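Local structure of PHOX (Pseudomonas fluorescens, 4A9V) at residues 138-152 against 252-265. The protein hydrolyses phosphate monoesters as an alkaline phosphatase, using a cofactor of iron and calcium ions held in a beta-propeller. Residues are numbered along the deposited sequence; the frame is centred on the assembly and turned at random. Where two conformers were deposited one is given.
Sequences RYNRRIHGNSPLRIS and IDPFDPQSTPVKRT. With EDO (1,2-ethanediol), chain M.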
loop_
_atom_site.group_PDB
_atom_site.type_symbol
_atom_site.label_atom_id
_atom_site.label_comp_id
_atom_site.label_asym_id
_atom_site.label_seq_id
_atom_site.Cartn_x
_atom_site.Cartn_y
_atom_site.Cartn_z
ATOM N N ARG A 138 -11.949 -22.728 7.158
ATOM C CA ARG A 138 -10.679 -23.124 7.747
ATOM C C ARG A 138 -9.519 -22.231 7.297
ATOM O O ARG A 138 -8.475 -22.201 7.943
ATOM C CB ARG A 138 -10.377 -24.588 7.427
ATOM C CG ARG A 138 -9.868 -24.825 6.017
ATOM C CD ARG A 138 -9.341 -26.245 5.836
ATOM N NE ARG A 138 -8.110 -26.487 6.587
ATOM C CZ ARG A 138 -6.885 -26.448 6.061
ATOM N NH1 ARG A 138 -6.730 -26.389 4.742
ATOM N NH2 ARG A 138 -5.825 -26.657 6.831
ATOM N N TYR A 139 -9.723 -21.464 6.229
ATOM C CA TYR A 139 -8.685 -20.571 5.720
ATOM C C TYR A 139 -8.706 -19.197 6.387
ATOM O O TYR A 139 -7.774 -18.419 6.231
ATOM C CB TYR A 139 -8.814 -20.434 4.208
ATOM C CG TYR A 139 -8.514 -21.720 3.474
ATOM C CD1 TYR A 139 -7.207 -22.139 3.294
ATOM C CD2 TYR A 139 -9.535 -22.579 3.090
ATOM C CE1 TYR A 139 -6.923 -23.345 2.686
ATOM C CE2 TYR A 139 -9.258 -23.815 2.532
ATOM C CZ TYR A 139 -7.951 -24.184 2.316
ATOM O OH TYR A 139 -7.656 -25.407 1.756
ATOM N N ASN A 140 -9.802 -18.850 7.050
ATOM C CA ASN A 140 -9.905 -17.520 7.637
ATOM C C ASN A 140 -8.853 -17.361 8.722
ATOM O O ASN A 140 -8.678 -18.249 9.556
ATOM C CB ASN A 140 -11.289 -17.282 8.231
ATOM C CG ASN A 140 -12.378 -17.192 7.181
ATOM O OD1 ASN A 140 -12.115 -17.131 5.972
ATOM N ND2 ASN A 140 -13.618 -17.127 7.647
ATOM N N ARG A 141 -8.220 -16.194 8.782
ATOM C CA ARG A 141 -7.103 -16.016 9.689
ATOM C C ARG A 141 -6.848 -14.543 9.923
ATOM O O ARG A 141 -6.875 -13.753 8.986
ATOM C CB ARG A 141 -5.863 -16.663 9.074
ATOM C CG ARG A 141 -4.662 -16.664 9.977
ATOM C CD ARG A 141 -3.460 -17.251 9.271
ATOM N NE ARG A 141 -2.334 -17.300 10.180
ATOM C CZ ARG A 141 -1.166 -17.854 9.904
ATOM N NH1 ARG A 141 -0.888 -18.233 8.661
ATOM N NH2 ARG A 141 -0.254 -17.944 10.864
ATOM N N ARG A 142 -6.511 -14.198 11.159
ATOM C CA ARG A 142 -5.862 -12.926 11.463
ATOM C C ARG A 142 -4.371 -13.129 11.690
ATOM O O ARG A 142 -3.961 -13.956 12.503
ATOM C CB ARG A 142 -6.480 -12.261 12.691
ATOM C CG ARG A 142 -7.853 -11.653 12.470
ATOM C CD ARG A 142 -7.909 -10.664 11.313
ATOM N NE ARG A 142 -6.788 -9.729 11.274
ATOM C CZ ARG A 142 -6.543 -8.817 12.209
ATOM N NH1 ARG A 142 -7.457 -8.530 13.123
ATOM N NH2 ARG A 142 -5.380 -8.181 12.236
ATOM N N ILE A 143 -3.582 -12.294 11.027
ATOM C CA ILE A 143 -2.204 -12.050 11.382
ATOM C C ILE A 143 -2.171 -10.617 11.889
ATOM O O ILE A 143 -2.730 -9.729 11.246
ATOM C CB ILE A 143 -1.289 -12.239 10.158
ATOM C CG1 ILE A 143 -1.398 -13.685 9.652
ATOM C CG2 ILE A 143 0.148 -11.894 10.505
ATOM C CD1 ILE A 143 -1.054 -13.883 8.198
ATOM N N HIS A 144 -1.727 -10.422 13.117
ATOM C CA HIS A 144 -1.840 -9.108 13.723
ATOM C C HIS A 144 -0.539 -8.637 14.313
ATOM O O HIS A 144 0.513 -9.269 14.146
ATOM C CB HIS A 144 -2.969 -9.097 14.756
ATOM C CG HIS A 144 -2.825 -10.146 15.822
ATOM N ND1 HIS A 144 -1.836 -10.114 16.738
ATOM C CD2 HIS A 144 -3.573 -11.287 16.083
ATOM C CE1 HIS A 144 -1.942 -11.182 17.540
ATOM N NE2 HIS A 144 -3.020 -11.889 17.152
ATOM N N GLY A 145 -0.588 -7.499 14.994
ATOM C CA GLY A 145 0.618 -6.832 15.455
ATOM C C GLY A 145 1.375 -7.534 16.567
ATOM O O GLY A 145 2.503 -7.142 16.870
ATOM N N ASN A 146 0.798 -8.602 17.118
ATOM C CA ASN A 146 1.499 -9.449 18.089
ATOM C C ASN A 146 1.729 -10.891 17.607
ATOM O O ASN A 146 2.227 -11.710 18.372
ATOM C CB ASN A 146 0.763 -9.459 19.439
ATOM C CG ASN A 146 1.093 -8.248 20.293
ATOM O OD1 ASN A 146 2.264 -7.955 20.542
ATOM N ND2 ASN A 146 0.060 -7.575 20.796
ATOM N N SER A 147 1.444 -11.192 16.339
ATOM C CA SER A 147 1.579 -12.568 15.858
ATOM C C SER A 147 3.048 -12.980 15.758
ATOM O O SER A 147 3.885 -12.189 15.340
ATOM C CB SER A 147 0.925 -12.720 14.491
ATOM O OG SER A 147 -0.480 -12.513 14.547
ATOM N N PRO A 148 3.342 -14.267 15.982
ATOM C CA PRO A 148 4.727 -14.705 15.855
ATOM C C PRO A 148 5.148 -14.894 14.399
ATOM O O PRO A 148 4.584 -15.728 13.697
ATOM C CB PRO A 148 4.749 -16.030 16.621
ATOM C CG PRO A 148 3.345 -16.527 16.574
ATOM C CD PRO A 148 2.481 -15.298 16.583
ATOM N N LEU A 149 6.146 -14.126 13.967
ATOM C CA LEU A 149 6.649 -14.167 12.595
ATOM C C LEU A 149 8.133 -14.522 12.582
ATOM O O LEU A 149 8.819 -14.434 13.595
ATOM C CB LEU A 149 6.458 -12.805 11.906
ATOM C CG LEU A 149 5.150 -12.539 11.171
ATOM C CD1 LEU A 149 3.898 -12.785 11.987
ATOM C CD2 LEU A 149 5.120 -11.135 10.595
ATOM N N ARG A 150 8.607 -14.897 11.401
ATOM C CA ARG A 150 10.006 -15.245 11.183
ATOM C C ARG A 150 10.678 -14.138 10.384
ATOM O O ARG A 150 10.040 -13.486 9.558
ATOM C CB ARG A 150 10.102 -16.565 10.400
ATOM C CG ARG A 150 11.476 -16.841 9.800
ATOM C CD ARG A 150 11.538 -18.216 9.145
ATOM N NE ARG A 150 12.711 -18.371 8.287
ATOM C CZ ARG A 150 12.654 -18.603 6.978
ATOM N NH1 ARG A 150 11.480 -18.703 6.369
ATOM N NH2 ARG A 150 13.764 -18.886 6.304
ATOM N N ILE A 151 11.985 -13.990 10.568
ATOM C CA ILE A 151 12.801 -13.099 9.744
ATOM C C ILE A 151 13.760 -13.934 8.904
ATOM O O ILE A 151 14.403 -14.841 9.436
ATOM C CB ILE A 151 13.645 -12.140 10.607
ATOM C CG1 ILE A 151 12.776 -11.418 11.636
ATOM C CG2 ILE A 151 14.367 -11.136 9.728
ATOM C CD1 ILE A 151 13.576 -10.598 12.625
ATOM N N SER A 152 13.800 -13.682 7.600
ATOM C CA SER A 152 14.709 -14.400 6.719
ATOM C C SER A 152 15.478 -13.429 5.831
ATOM O O SER A 152 15.260 -12.214 5.873
ATOM C CB SER A 152 13.948 -15.424 5.872
ATOM O OG SER A 152 14.829 -16.415 5.362
ATOM N N ILE A 252 3.238 -14.167 3.075
ATOM C CA ILE A 252 2.203 -14.971 3.717
ATOM C C ILE A 252 1.667 -15.998 2.722
ATOM O O ILE A 252 1.385 -15.667 1.574
ATOM C CB ILE A 252 1.039 -14.057 4.177
ATOM C CG1 ILE A 252 1.503 -13.106 5.287
ATOM C CG2 ILE A 252 -0.175 -14.866 4.621
ATOM C CD1 ILE A 252 0.610 -11.896 5.492
ATOM N N ASP A 253 1.481 -17.230 3.193
ATOM C CA ASP A 253 0.822 -18.259 2.402
ATOM C C ASP A 253 -0.641 -18.373 2.818
ATOM O O ASP A 253 -0.942 -18.962 3.853
ATOM C CB ASP A 253 1.523 -19.602 2.598
ATOM C CG ASP A 253 0.919 -20.709 1.752
ATOM O OD1 ASP A 253 -0.105 -20.463 1.076
ATOM O OD2 ASP A 253 1.449 -21.845 1.788
ATOM N N PRO A 254 -1.556 -17.792 2.029
ATOM C CA PRO A 254 -2.948 -17.795 2.466
ATOM C C PRO A 254 -3.576 -19.189 2.457
ATOM O O PRO A 254 -4.617 -19.396 3.072
ATOM C CB PRO A 254 -3.637 -16.885 1.446
ATOM C CG PRO A 254 -2.803 -17.007 0.213
ATOM C CD PRO A 254 -1.390 -17.176 0.699
ATOM N N PHE A 255 -2.984 -20.123 1.721
ATOM C CA PHE A 255 -3.531 -21.472 1.640
ATOM C C PHE A 255 -3.032 -22.408 2.744
ATOM O O PHE A 255 -3.431 -23.571 2.793
ATOM C CB PHE A 255 -3.262 -22.076 0.262
ATOM C CG PHE A 255 -4.060 -21.434 -0.835
ATOM C CD1 PHE A 255 -5.362 -21.834 -1.090
ATOM C CD2 PHE A 255 -3.534 -20.390 -1.576
ATOM C CE1 PHE A 255 -6.121 -21.215 -2.064
ATOM C CE2 PHE A 255 -4.290 -19.770 -2.554
ATOM C CZ PHE A 255 -5.588 -20.169 -2.786
ATOM N N ASP A 256 -2.210 -21.895 3.652
ATOM C CA ASP A 256 -1.756 -22.679 4.800
ATOM C C ASP A 256 -1.982 -21.898 6.088
ATOM O O ASP A 256 -1.168 -21.064 6.470
ATOM C CB ASP A 256 -0.269 -23.028 4.670
ATOM C CG ASP A 256 0.238 -23.872 5.826
ATOM O OD1 ASP A 256 -0.553 -24.163 6.750
ATOM O OD2 ASP A 256 1.453 -24.172 5.846
ATOM N N PRO A 257 -3.132 -22.108 6.729
ATOM C CA PRO A 257 -3.505 -21.236 7.840
ATOM C C PRO A 257 -2.687 -21.446 9.110
ATOM O O PRO A 257 -2.817 -20.668 10.048
ATOM C CB PRO A 257 -4.987 -21.562 8.081
ATOM C CG PRO A 257 -5.239 -22.847 7.380
ATOM C CD PRO A 257 -4.248 -22.950 6.268
ATOM N N GLN A 258 -1.799 -22.437 9.115
ATOM C CA GLN A 258 -0.885 -22.623 10.234
ATOM C C GLN A 258 0.551 -22.233 9.887
ATOM O O GLN A 258 1.459 -22.445 10.685
ATOM C CB GLN A 258 -0.938 -24.068 10.729
ATOM C CG GLN A 258 -2.219 -24.400 11.481
ATOM C CD GLN A 258 -3.409 -24.590 10.562
ATOM O OE1 GLN A 258 -3.327 -25.309 9.563
ATOM N NE2 GLN A 258 -4.541 -23.994 10.925
ATOM N N SER A 259 0.748 -21.633 8.719
ATOM C CA SER A 259 2.080 -21.198 8.307
ATOM C C SER A 259 2.538 -19.968 9.078
ATOM O O SER A 259 1.722 -19.161 9.529
ATOM C CB SER A 259 2.106 -20.900 6.810
ATOM O OG SER A 259 1.232 -19.830 6.483
ATOM N N THR A 260 3.851 -19.825 9.209
ATOM C CA THR A 260 4.440 -18.659 9.854
ATOM C C THR A 260 4.942 -17.682 8.796
ATOM O O THR A 260 5.828 -18.020 8.011
ATOM C CB THR A 260 5.606 -19.082 10.773
ATOM O OG1 THR A 260 5.105 -19.936 11.806
ATOM C CG2 THR A 260 6.274 -17.883 11.405
ATOM N N PRO A 261 4.363 -16.472 8.745
ATOM C CA PRO A 261 4.810 -15.504 7.748
ATOM C C PRO A 261 6.255 -15.084 7.965
ATOM O O PRO A 261 6.795 -15.195 9.073
ATOM C CB PRO A 261 3.855 -14.320 7.951
ATOM C CG PRO A 261 2.648 -14.919 8.610
ATOM C CD PRO A 261 3.207 -15.979 9.511
ATOM N N VAL A 262 6.862 -14.604 6.882
ATOM C CA VAL A 262 8.303 -14.384 6.832
ATOM C C VAL A 262 8.611 -12.970 6.351
ATOM O O VAL A 262 8.216 -12.576 5.252
ATOM C CB VAL A 262 8.985 -15.374 5.873
ATOM C CG1 VAL A 262 10.493 -15.181 5.916
ATOM C CG2 VAL A 262 8.616 -16.810 6.213
ATOM N N LYS A 263 9.379 -12.232 7.150
ATOM C CA LYS A 263 9.894 -10.928 6.735
ATOM C C LYS A 263 11.090 -11.118 5.814
ATOM O O LYS A 263 12.081 -11.752 6.182
ATOM C CB LYS A 263 10.264 -10.082 7.950
ATOM C CG LYS A 263 9.118 -9.957 8.945
ATOM C CD LYS A 263 9.050 -8.601 9.630
ATOM C CE LYS A 263 7.855 -8.537 10.564
ATOM N NZ LYS A 263 7.656 -7.190 11.167
ATOM N N ARG A 264 10.975 -10.600 4.596
ATOM C CA ARG A 264 11.936 -10.877 3.534
ATOM C C ARG A 264 12.955 -9.733 3.454
ATOM O O ARG A 264 12.768 -8.757 2.727
ATOM C CB ARG A 264 11.207 -11.062 2.201
ATOM C CG ARG A 264 10.294 -12.278 2.178
ATOM C CD ARG A 264 11.072 -13.579 2.303
ATOM N NE ARG A 264 10.207 -14.747 2.173
ATOM C CZ ARG A 264 10.602 -16.000 2.371
ATOM N NH1 ARG A 264 11.872 -16.266 2.643
ATOM N NH2 ARG A 264 9.728 -16.984 2.289
ATOM N N THR A 265 14.034 -9.844 4.222
ATOM C CA THR A 265 14.961 -8.731 4.367
ATOM C C THR A 265 15.749 -8.394 3.094
ATOM O O THR A 265 16.252 -7.278 2.973
ATOM C CB THR A 265 15.916 -8.886 5.569
ATOM O OG1 THR A 265 16.790 -10.007 5.375
ATOM C CG2 THR A 265 15.134 -9.040 6.870
HETATM C C1 EDO M . 5.122 -17.705 3.057
HETATM O O1 EDO M . 4.905 -18.781 2.138
HETATM C C2 EDO M . 6.585 -17.280 2.994
HETATM O O2 EDO M . 7.313 -18.231 2.207
HETATM O O HOH W 1 -7.334 -24.258 9.494
HETATM O O HOH W 2 -3.440 -25.784 4.868
HETATM O O HOH W 3 -5.034 -18.882 5.772
HETATM O O HOH W 4 -2.401 -17.963 6.204
HETATM O O HOH W 5 12.406 -19.037 3.182
#
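Strand 148-152 pairs in parallel with strand 262-264, Arg-150 N donating to Pro-261 O, Lys-263 N to Arg-150 O and Ser-152 N to Lys-263 O, all with N-H...O angles of 170° or more. Beyond them, Ser-152 O accepts from both Thr-265 N (3.1 Å) and Thr-265 OG1 (2.7 Å), the hydroxyl being placed by chi1 65°, which sets it between the backbone N and the carbonyl carbon.

The second polar grip belongs to Arg-141. Its chain runs fully extended, CG anti to the backbone N (chi1 -174°), and brings NH1 and NH2 end-on to Ser-259 O, at 2.9 and 2.7 Å; that oxygen lies in the guanidinium plane. Pro-257 O sits over the centre of one guanidinium face, and Ile-143 CD1 covers the opposite face near its rim. Ser-259 OG donates to Asp-256 O (2.7 Å), an oxygen that also takes Ser-259 N, the bond closing the second of two successive type I turns, 253-256 and 256-259.

In this beta-propeller, the contact bridges two sheets: Arg-141 and Ile-143 lie on an edge strand of a four-stranded antiparallel sheet, whereas 148-152 and 262-264 are neighbours in a mixed sheet, joined to it through the turn 144-147.

Apolar contacts also join the two segments. Ile-143 and Ile-252 meet tip to tip, CD1 to CD1 at 3.7 Å, while Leu-149 crosses Pro-261 at about a right angle.

On the sheet face bearing Arg-150, Ser-152 CB, in the conformer given here, lies against Val-262 CG1 (3.5 Å), and that methyl also lies over the centre of the Arg-264 guanidinium, which forms salt bridges with Glu-251 and Asp-320.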